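Local structure of ABC transporter, substrate binding protein (Aeropyrum pernix, 3EAF) at residues 40-50 with 301-312; 231-239 with 286-294. The protein probably captures a small solute outside the cell and delivers it to an ABC importer, as periplasmic binding proteins of its family do, and also binds magnesium. One frame throughout, in Å; residues are numbered along the deposited sequence.

Interaction 1 (40-50 with 301-312); sequences IYTKDGVRVNI and IKAIESVTSQDL
Polar contacts dominate where Asp44 meets the N-terminal turn of helix 309-315. Ser309 OG donates to Asp44 OD1 at 2.7 Å, on the syn lone pair, while Ser309 N reaches Asp44 OD2 at 3.0 Å, also from the syn side but 23° out of the carboxylate plane. OD2 accepts a second bond, from Thr42 OG1, which arrives over the opposite face. Asp44 CG sits between its own backbone N and carbonyl carbon (chi1 53°), which turns the carboxylate onto the helix start. Beside it, Lys43 N donates to Val307 O at 2.9 Å with a nearly straight N-H...O angle of 170°. A CA-H...O contact joins Glu305 CA to Tyr41 O, and a water accepts from Tyr41 N and donates to Glu305 OE2.

The apolar part is built from branched side chains. Ile301 CD1 touches Ile50 CD1 (3.6 Å) and Ile40 CD1 (3.7 Å), which approach it from the same side, and Ile304 CG2 touches both Ile40 CG2 and Val48 CG2. Leu312 CD2 meets Val48 CG2 tip to tip.

Thr308 OG1 N-caps helix 309-315, accepting from Asp311 N. Strands 40-41 and 47-50 are antiparallel neighbours at the edge of the six-stranded sheet, and the 42-45 type I turn between them meets the link from helix 288-304 to helix 309-315. With Asp44 bound at this helix start, its carboxylate is probably stabilised as an anion by the helix dipole.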
loop_
_atom_site.group_PDB
_atom_site.type_symbol
_atom_site.label_atom_id
_atom_site.label_comp_id
_atom_site.label_asym_id
_atom_site.label_seq_id
_atom_site.Cartn_x
_atom_site.Cartn_y
_atom_site.Cartn_z
ATOM N N ILE A 40 5.891 19.536 -15.718
ATOM C CA ILE A 40 6.499 19.490 -14.390
ATOM C C ILE A 40 7.592 20.556 -14.341
ATOM O O ILE A 40 8.496 20.554 -15.178
ATOM C CB ILE A 40 7.121 18.098 -14.080
ATOM C CG1 ILE A 40 6.090 16.977 -14.248
ATOM C CG2 ILE A 40 7.708 18.069 -12.663
ATOM C CD1 ILE A 40 6.688 15.654 -14.734
ATOM N N TYR A 41 7.508 21.459 -13.367
ATOM C CA TYR A 41 8.475 22.548 -13.256
ATOM C C TYR A 41 9.160 22.586 -11.899
ATOM O O TYR A 41 8.509 22.458 -10.859
ATOM C CB TYR A 41 7.816 23.902 -13.555
ATOM C CG TYR A 41 7.264 23.979 -14.956
ATOM C CD1 TYR A 41 8.076 24.359 -16.026
ATOM C CD2 TYR A 41 5.933 23.644 -15.217
ATOM C CE1 TYR A 41 7.570 24.417 -17.327
ATOM C CE2 TYR A 41 5.420 23.699 -16.511
ATOM C CZ TYR A 41 6.245 24.082 -17.557
ATOM O OH TYR A 41 5.734 24.133 -18.835
ATOM N N THR A 42 10.478 22.763 -11.928
ATOM C CA THR A 42 11.262 23.005 -10.726
ATOM C C THR A 42 10.906 24.370 -10.118
ATOM O O THR A 42 10.175 25.155 -10.729
ATOM C CB THR A 42 12.770 22.957 -11.035
ATOM O OG1 THR A 42 13.086 23.918 -12.053
ATOM C CG2 THR A 42 13.181 21.561 -11.509
ATOM N N LYS A 43 11.429 24.648 -8.923
ATOM C CA LYS A 43 11.211 25.934 -8.239
ATOM C C LYS A 43 11.626 27.152 -9.072
ATOM O O LYS A 43 10.976 28.197 -9.013
ATOM C CB LYS A 43 11.927 25.966 -6.883
ATOM C CG LYS A 43 11.162 25.288 -5.753
ATOM C CD LYS A 43 11.688 25.707 -4.377
ATOM C CE LYS A 43 13.096 25.188 -4.101
ATOM N NZ LYS A 43 13.650 25.675 -2.795
ATOM N N ASP A 44 12.702 27.011 -9.843
ATOM C CA ASP A 44 13.178 28.090 -10.716
ATOM C C ASP A 44 12.614 28.010 -12.148
ATOM O O ASP A 44 13.112 28.672 -13.060
ATOM C CB ASP A 44 14.711 28.138 -10.727
ATOM C CG ASP A 44 15.337 26.800 -11.064
ATOM O OD1 ASP A 44 16.396 26.796 -11.723
ATOM O OD2 ASP A 44 14.775 25.753 -10.680
ATOM N N GLY A 45 11.581 27.194 -12.335
ATOM C CA GLY A 45 10.823 27.177 -13.584
ATOM C C GLY A 45 11.393 26.416 -14.766
ATOM O O GLY A 45 10.991 26.661 -15.900
ATOM N N VAL A 46 12.313 25.491 -14.517
ATOM C CA VAL A 46 12.823 24.608 -15.578
ATOM C C VAL A 46 11.908 23.384 -15.743
ATOM O O VAL A 46 11.590 22.702 -14.764
ATOM C CB VAL A 46 14.282 24.155 -15.307
ATOM C CG1 VAL A 46 14.739 23.129 -16.334
ATOM C CG2 VAL A 46 15.224 25.350 -15.305
ATOM N N ARG A 47 11.481 23.117 -16.978
ATOM C CA ARG A 47 10.626 21.972 -17.248
ATOM C C ARG A 47 11.390 20.668 -17.094
ATOM O O ARG A 47 12.536 20.542 -17.541
ATOM C CB ARG A 47 9.985 22.036 -18.639
ATOM C CG ARG A 47 8.984 20.911 -18.892
ATOM C CD ARG A 47 8.090 21.213 -20.061
ATOM N NE ARG A 47 7.021 20.225 -20.196
ATOM C CZ ARG A 47 6.051 20.295 -21.100
ATOM N NH1 ARG A 47 6.012 21.307 -21.961
ATOM N NH2 ARG A 47 5.118 19.353 -21.149
ATOM N N VAL A 48 10.733 19.710 -16.445
ATOM C CA VAL A 48 11.281 18.376 -16.246
ATOM C C VAL A 48 10.426 17.360 -16.992
ATOM O O VAL A 48 9.191 17.357 -16.885
ATOM C CB VAL A 48 11.399 18.009 -14.742
ATOM C CG1 VAL A 48 12.010 16.609 -14.563
ATOM C CG2 VAL A 48 12.248 19.038 -14.015
ATOM N N ASN A 49 11.101 16.533 -17.780
ATOM C CA ASN A 49 10.499 15.384 -18.428
ATOM C C ASN A 49 10.959 14.125 -17.720
ATOM O O ASN A 49 12.150 13.965 -17.432
ATOM C CB ASN A 49 10.904 15.323 -19.903
ATOM C CG ASN A 49 10.600 16.611 -20.637
ATOM O OD1 ASN A 49 11.508 17.353 -21.008
ATOM N ND2 ASN A 49 9.319 16.907 -20.807
ATOM N N ILE A 50 10.015 13.236 -17.430
ATOM C CA ILE A 50 10.361 11.964 -16.814
ATOM C C ILE A 50 10.362 10.866 -17.863
ATOM O O ILE A 50 9.317 10.553 -18.463
ATOM C CB ILE A 50 9.429 11.590 -15.632
ATOM C CG1 ILE A 50 9.515 12.655 -14.523
ATOM C CG2 ILE A 50 9.800 10.215 -15.089
ATOM C CD1 ILE A 50 8.702 12.344 -13.286
ATOM N N ILE A 301 6.537 13.757 -8.181
ATOM C CA ILE A 301 6.298 15.029 -8.876
ATOM C C ILE A 301 6.382 16.209 -7.911
ATOM O O ILE A 301 7.031 17.217 -8.204
ATOM C CB ILE A 301 4.903 15.052 -9.581
ATOM C CG1 ILE A 301 4.782 13.930 -10.627
ATOM C CG2 ILE A 301 4.598 16.430 -10.181
ATOM C CD1 ILE A 301 5.941 13.816 -11.590
ATOM N N LYS A 302 5.733 16.072 -6.756
ATOM C CA LYS A 302 5.749 17.121 -5.734
ATOM C C LYS A 302 7.168 17.380 -5.221
ATOM O O LYS A 302 7.542 18.534 -4.992
ATOM C CB LYS A 302 4.768 16.796 -4.596
ATOM C CG LYS A 302 3.292 16.760 -5.032
ATOM C CD LYS A 302 2.525 18.047 -4.708
ATOM C CE LYS A 302 1.052 17.889 -5.038
ATOM N NZ LYS A 302 0.185 18.948 -4.468
ATOM N N ALA A 303 7.961 16.317 -5.070
ATOM C CA ALA A 303 9.372 16.450 -4.685
ATOM C C ALA A 303 10.158 17.267 -5.724
ATOM O O ALA A 303 10.888 18.184 -5.369
ATOM C CB ALA A 303 10.015 15.077 -4.483
ATOM N N ILE A 304 9.988 16.931 -7.002
ATOM C CA ILE A 304 10.631 17.652 -8.110
ATOM C C ILE A 304 10.233 19.132 -8.149
ATOM O O ILE A 304 11.078 20.003 -8.368
ATOM C CB ILE A 304 10.331 16.985 -9.483
ATOM C CG1 ILE A 304 10.891 15.561 -9.509
ATOM C CG2 ILE A 304 10.907 17.829 -10.641
ATOM C CD1 ILE A 304 10.319 14.702 -10.600
ATOM N N GLU A 305 8.951 19.404 -7.928
ATOM C CA GLU A 305 8.439 20.775 -7.876
ATOM C C GLU A 305 8.980 21.569 -6.686
ATOM O O GLU A 305 8.830 22.791 -6.637
ATOM C CB GLU A 305 6.911 20.776 -7.858
ATOM C CG GLU A 305 6.282 20.296 -9.149
ATOM C CD GLU A 305 4.787 20.073 -9.045
ATOM O OE1 GLU A 305 4.271 19.840 -7.921
ATOM O OE2 GLU A 305 4.120 20.110 -10.103
ATOM N N SER A 306 9.611 20.863 -5.742
ATOM C CA SER A 306 10.163 21.443 -4.517
ATOM C C SER A 306 11.671 21.698 -4.581
ATOM O O SER A 306 12.244 22.236 -3.628
ATOM C CB SER A 306 9.868 20.529 -3.320
ATOM O OG SER A 306 8.479 20.297 -3.184
ATOM N N VAL A 307 12.316 21.299 -5.679
ATOM C CA VAL A 307 13.761 21.510 -5.835
ATOM C C VAL A 307 14.099 22.482 -6.966
ATOM O O VAL A 307 13.280 22.727 -7.859
ATOM C CB VAL A 307 14.557 20.179 -6.020
ATOM C CG1 VAL A 307 14.339 19.253 -4.839
ATOM C CG2 VAL A 307 14.202 19.478 -7.327
ATOM N N THR A 308 15.302 23.045 -6.904
ATOM C CA THR A 308 15.851 23.827 -8.004
ATOM C C THR A 308 16.444 22.870 -9.034
ATOM O O THR A 308 16.812 21.740 -8.701
ATOM C CB THR A 308 16.949 24.818 -7.534
ATOM O OG1 THR A 308 18.092 24.098 -7.060
ATOM C CG2 THR A 308 16.429 25.735 -6.432
ATOM N N SER A 309 16.526 23.323 -10.286
ATOM C CA SER A 309 17.110 22.525 -11.359
ATOM C C SER A 309 18.595 22.249 -11.116
ATOM O O SER A 309 19.095 21.180 -11.469
ATOM C CB SER A 309 16.902 23.202 -12.718
ATOM O OG SER A 309 17.398 24.527 -12.710
ATOM N N GLN A 310 19.291 23.212 -10.512
ATOM C CA GLN A 310 20.701 23.036 -10.156
ATOM C C GLN A 310 20.832 21.877 -9.171
ATOM O O GLN A 310 21.662 20.985 -9.355
ATOM C CB GLN A 310 21.282 24.315 -9.539
ATOM C CG GLN A 310 21.390 25.509 -10.501
ATOM C CD GLN A 310 20.075 26.265 -10.696
ATOM O OE1 GLN A 310 19.141 26.151 -9.893
ATOM N NE2 GLN A 310 20.007 27.053 -11.766
ATOM N N ASP A 311 19.984 21.899 -8.143
ATOM C CA ASP A 311 19.944 20.863 -7.111
ATOM C C ASP A 311 19.635 19.491 -7.712
ATOM O O ASP A 311 20.300 18.502 -7.391
ATOM C CB ASP A 311 18.892 21.234 -6.059
ATOM C CG ASP A 311 19.208 20.682 -4.678
ATOM O OD1 ASP A 311 20.250 20.006 -4.508
ATOM O OD2 ASP A 311 18.391 20.929 -3.757
ATOM N N LEU A 312 18.635 19.442 -8.592
ATOM C CA LEU A 312 18.241 18.197 -9.254
ATOM C C LEU A 312 19.370 17.631 -10.118
ATOM O O LEU A 312 19.634 16.427 -10.089
ATOM C CB LEU A 312 16.959 18.393 -10.082
ATOM C CG LEU A 312 16.232 17.145 -10.606
ATOM C CD1 LEU A 312 15.787 16.217 -9.481
ATOM C CD2 LEU A 312 15.035 17.543 -11.477
HETATM O O HOH W 1 5.126 21.668 -11.965
#

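Interaction 2 (231-239 with 286-294); sequences NVWGFDERS and INLRVVQGF
Asn287 brings its CB to within 3.5 Å of Glu237 OE1, while its amide turns back to cap its own helix, OD1 accepting from Val290 N. Leu288 N, in the first turn, donates to Glu237 OE2 at 2.9 Å, on the syn side of that carboxylate, with a weak second bond to OE1; the bend of Glu237 at chi2 (88°) folds its carboxylate back to this N-H. An acid placed here should interact favourably with the helix dipole. Leu288 CD2 also packs over one face of the Arg289 guanidinium.

Arg289 is the hub. Bent at chi2, it sends its guanidinium across into the 232-236 loop. Both NH1 (2.8 Å) and NH2 (3.1 Å) bind Val232 O end-on, in the guanidinium plane. Side-on, NE and NH2 grip Asp236 OD2, NE at 2.7 Å, from the anti side and with the two flat groups 72° apart. The syn side of the same oxygen serves Arg238 NH2 at 2.7 Å, its third N-H bond, and Arg238 NE takes OD1, so one carboxylate is shared by two arginines.

Gln292, one turn on, accepts from Arg289 NH1 through OE1 in the amide plane, which helps fix the guanidinium's rotation. Its NE2 stands 3.1 Å above one face of the Trp233 ring, offset toward the rim, the amide and ring planes only 21° apart, and is hydrogen-bonded to Tyr107 OH.

The Asp236-Arg238-Arg289 salt-bridge network, beside the Asp236-Ser239 capping box, joins the loop after strand 227-230 to the start of helix 288-304. A glycerol, probably from the crystallisation liquor, lies about 4 Å from the Trp233 side chain; this is consistent with a pocket here, as in the interdomain cleft of periplasmic binding proteins.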
loop_
_atom_site.group_PDB
_atom_site.type_symbol
_atom_site.label_atom_id
_atom_site.label_comp_id
_atom_site.label_asym_id
_atom_site.label_seq_id
_atom_site.Cartn_x
_atom_site.Cartn_y
_atom_site.Cartn_z
ATOM N N ASN A 231 -5.760 -6.183 5.320
ATOM C CA ASN A 231 -4.843 -5.132 4.941
ATOM C C ASN A 231 -5.282 -4.490 3.627
ATOM O O ASN A 231 -6.140 -5.034 2.926
ATOM C CB ASN A 231 -3.428 -5.681 4.834
ATOM C CG ASN A 231 -3.226 -6.543 3.613
ATOM O OD1 ASN A 231 -2.596 -6.110 2.665
ATOM N ND2 ASN A 231 -3.747 -7.779 3.637
ATOM N N VAL A 232 -4.686 -3.342 3.311
ATOM C CA VAL A 232 -5.042 -2.541 2.128
ATOM C C VAL A 232 -5.049 -3.314 0.788
ATOM O O VAL A 232 -5.914 -3.075 -0.060
ATOM C CB VAL A 232 -4.188 -1.225 2.035
ATOM C CG1 VAL A 232 -2.679 -1.528 1.991
ATOM C CG2 VAL A 232 -4.621 -0.362 0.838
ATOM N N TRP A 233 -4.099 -4.237 0.614
ATOM C CA TRP A 233 -3.986 -5.004 -0.633
ATOM C C TRP A 233 -4.942 -6.201 -0.703
ATOM O O TRP A 233 -4.947 -6.929 -1.696
ATOM C CB TRP A 233 -2.535 -5.457 -0.877
ATOM C CG TRP A 233 -1.536 -4.330 -0.944
ATOM C CD1 TRP A 233 -0.616 -3.996 0.007
ATOM C CD2 TRP A 233 -1.363 -3.383 -2.012
ATOM N NE1 TRP A 233 0.123 -2.910 -0.399
ATOM C CE2 TRP A 233 -0.314 -2.514 -1.636
ATOM C CE3 TRP A 233 -1.979 -3.195 -3.258
ATOM C CZ2 TRP A 233 0.122 -1.464 -2.452
ATOM C CZ3 TRP A 233 -1.540 -2.154 -4.071
ATOM C CH2 TRP A 233 -0.500 -1.303 -3.664
ATOM N N GLY A 234 -5.759 -6.393 0.336
ATOM C CA GLY A 234 -6.620 -7.582 0.442
ATOM C C GLY A 234 -8.091 -7.342 0.159
ATOM O O GLY A 234 -8.901 -8.275 0.200
ATOM N N PHE A 235 -8.426 -6.087 -0.148
ATOM C CA PHE A 235 -9.809 -5.631 -0.243
ATOM C C PHE A 235 -9.879 -4.438 -1.187
ATOM O O PHE A 235 -9.071 -3.509 -1.074
ATOM C CB PHE A 235 -10.297 -5.209 1.142
ATOM C CG PHE A 235 -11.793 -4.973 1.239
ATOM C CD1 PHE A 235 -12.639 -5.994 1.655
ATOM C CD2 PHE A 235 -12.342 -3.713 0.965
ATOM C CE1 PHE A 235 -14.016 -5.780 1.774
ATOM C CE2 PHE A 235 -13.716 -3.490 1.075
ATOM C CZ PHE A 235 -14.551 -4.531 1.484
ATOM N N ASP A 236 -10.807 -4.489 -2.137
ATOM C CA ASP A 236 -11.105 -3.341 -3.011
ATOM C C ASP A 236 -12.482 -3.510 -3.655
ATOM O O ASP A 236 -13.302 -4.299 -3.166
ATOM C CB ASP A 236 -9.982 -3.065 -4.054
ATOM C CG ASP A 236 -9.742 -4.230 -5.023
ATOM O OD1 ASP A 236 -10.714 -4.751 -5.615
ATOM O OD2 ASP A 236 -8.561 -4.619 -5.216
ATOM N N GLU A 237 -12.720 -2.777 -4.745
ATOM C CA GLU A 237 -14.021 -2.735 -5.435
ATOM C C GLU A 237 -14.524 -4.106 -5.900
ATOM O O GLU A 237 -15.729 -4.296 -6.073
ATOM C CB GLU A 237 -13.962 -1.769 -6.634
ATOM C CG GLU A 237 -13.724 -0.296 -6.263
ATOM C CD GLU A 237 -12.251 0.077 -6.173
ATOM O OE1 GLU A 237 -11.387 -0.830 -6.159
ATOM O OE2 GLU A 237 -11.950 1.288 -6.128
ATOM N N ARG A 238 -13.597 -5.050 -6.094
ATOM C CA ARG A 238 -13.923 -6.411 -6.556
ATOM C C ARG A 238 -14.403 -7.332 -5.436
ATOM O O ARG A 238 -14.973 -8.396 -5.699
ATOM C CB ARG A 238 -12.705 -7.048 -7.232
ATOM C CG ARG A 238 -12.325 -6.425 -8.566
ATOM C CD ARG A 238 -10.937 -6.874 -9.001
ATOM N NE ARG A 238 -9.904 -6.373 -8.086
ATOM C CZ ARG A 238 -8.594 -6.605 -8.210
ATOM N NH1 ARG A 238 -8.126 -7.343 -9.210
ATOM N NH2 ARG A 238 -7.749 -6.096 -7.326
ATOM N N SER A 239 -14.179 -6.917 -4.190
ATOM C CA SER A 239 -14.425 -7.767 -3.015
ATOM C C SER A 239 -15.861 -8.294 -2.870
ATOM O O SER A 239 -16.037 -9.453 -2.505
ATOM C CB SER A 239 -13.960 -7.075 -1.724
ATOM O OG SER A 239 -12.545 -6.963 -1.686
ATOM N N ILE A 286 -10.807 2.864 -13.475
ATOM C CA ILE A 286 -10.172 3.642 -12.413
ATOM C C ILE A 286 -10.675 3.131 -11.065
ATOM O O ILE A 286 -11.864 3.229 -10.753
ATOM C CB ILE A 286 -10.427 5.159 -12.583
ATOM C CG1 ILE A 286 -9.955 5.639 -13.970
ATOM C CG2 ILE A 286 -9.782 5.971 -11.449
ATOM C CD1 ILE A 286 -8.462 5.442 -14.248
ATOM N N ASN A 287 -9.759 2.566 -10.287
ATOM C CA ASN A 287 -10.090 1.937 -9.013
ATOM C C ASN A 287 -9.016 2.260 -7.977
ATOM O O ASN A 287 -8.059 2.969 -8.281
ATOM C CB ASN A 287 -10.255 0.419 -9.195
ATOM C CG ASN A 287 -9.039 -0.235 -9.857
ATOM O OD1 ASN A 287 -7.896 -0.005 -9.463
ATOM N ND2 ASN A 287 -9.288 -1.049 -10.868
ATOM N N LEU A 288 -9.176 1.738 -6.762
ATOM C CA LEU A 288 -8.195 1.949 -5.687
ATOM C C LEU A 288 -6.742 1.624 -6.086
ATOM O O LEU A 288 -5.812 2.355 -5.731
ATOM C CB LEU A 288 -8.590 1.136 -4.448
ATOM C CG LEU A 288 -7.552 1.052 -3.325
ATOM C CD1 LEU A 288 -7.352 2.422 -2.669
ATOM C CD2 LEU A 288 -7.947 -0.012 -2.303
ATOM N N ARG A 289 -6.548 0.533 -6.826
ATOM C CA ARG A 289 -5.192 0.103 -7.208
ATOM C C ARG A 289 -4.542 1.127 -8.128
ATOM O O ARG A 289 -3.364 1.450 -7.982
ATOM C CB ARG A 289 -5.215 -1.283 -7.864
ATOM C CG ARG A 289 -5.893 -2.385 -7.030
ATOM C CD ARG A 289 -5.515 -2.297 -5.550
ATOM N NE ARG A 289 -6.283 -3.226 -4.722
ATOM C CZ ARG A 289 -6.227 -3.271 -3.399
ATOM N NH1 ARG A 289 -5.445 -2.430 -2.730
ATOM N NH2 ARG A 289 -6.955 -4.165 -2.743
ATOM N N VAL A 290 -5.334 1.641 -9.066
ATOM C CA VAL A 290 -4.925 2.741 -9.935
ATOM C C VAL A 290 -4.539 3.975 -9.107
ATOM O O VAL A 290 -3.508 4.599 -9.364
ATOM C CB VAL A 290 -6.026 3.074 -10.980
ATOM C CG1 VAL A 290 -5.623 4.265 -11.861
ATOM C CG2 VAL A 290 -6.319 1.850 -11.853
ATOM N N VAL A 291 -5.348 4.308 -8.104
ATOM C CA VAL A 291 -5.017 5.410 -7.199
ATOM C C VAL A 291 -3.656 5.182 -6.521
ATOM O O VAL A 291 -2.832 6.088 -6.455
ATOM C CB VAL A 291 -6.121 5.633 -6.131
ATOM C CG1 VAL A 291 -5.717 6.736 -5.156
ATOM C CG2 VAL A 291 -7.462 5.961 -6.796
ATOM N N GLN A 292 -3.419 3.963 -6.042
ATOM C CA GLN A 292 -2.199 3.641 -5.296
ATOM C C GLN A 292 -0.945 3.842 -6.132
ATOM O O GLN A 292 0.078 4.325 -5.621
ATOM C CB GLN A 292 -2.265 2.217 -4.721
ATOM C CG GLN A 292 -3.314 2.087 -3.623
ATOM C CD GLN A 292 -3.374 0.719 -3.000
ATOM O OE1 GLN A 292 -4.185 -0.106 -3.391
ATOM N NE2 GLN A 292 -2.526 0.475 -2.012
ATOM N N GLY A 293 -1.036 3.490 -7.412
ATOM C CA GLY A 293 0.050 3.732 -8.367
ATOM C C GLY A 293 0.229 5.204 -8.687
ATOM O O GLY A 293 1.347 5.720 -8.677
ATOM N N PHE A 294 -0.885 5.877 -8.960
ATOM C CA PHE A 294 -0.890 7.298 -9.303
ATOM C C PHE A 294 -0.254 8.154 -8.204
ATOM O O PHE A 294 0.581 9.015 -8.490
ATOM C CB PHE A 294 -2.327 7.763 -9.585
ATOM C CG PHE A 294 -2.417 9.053 -10.362
ATOM C CD1 PHE A 294 -2.541 9.037 -11.752
ATOM C CD2 PHE A 294 -2.402 10.283 -9.705
ATOM C CE1 PHE A 294 -2.641 10.237 -12.477
ATOM C CE2 PHE A 294 -2.499 11.479 -10.420
ATOM C CZ PHE A 294 -2.609 11.455 -11.801
#

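Helix 288-304 runs through both contacts: interaction 2 holds its N-terminal part and interaction 1 its C-terminal end, with centres 29 Å apart and nearest atoms about 7 Å apart, so they do not touch. In sequence, interaction 2 is nested within the loop closed by interaction 1. Their settings differ. Interaction 2 is buried, its centre 9 Å from that of the chain, and its loop follows strand 227-230 of the seven-stranded sheet; interaction 1 is partly buried, 26 Å out, at the antiparallel edge of the six-stranded sheet. The magnesium ion is about 11 Å from the Ser306 side chain in interaction 1, whereas bound glycerol adjoins interaction 2.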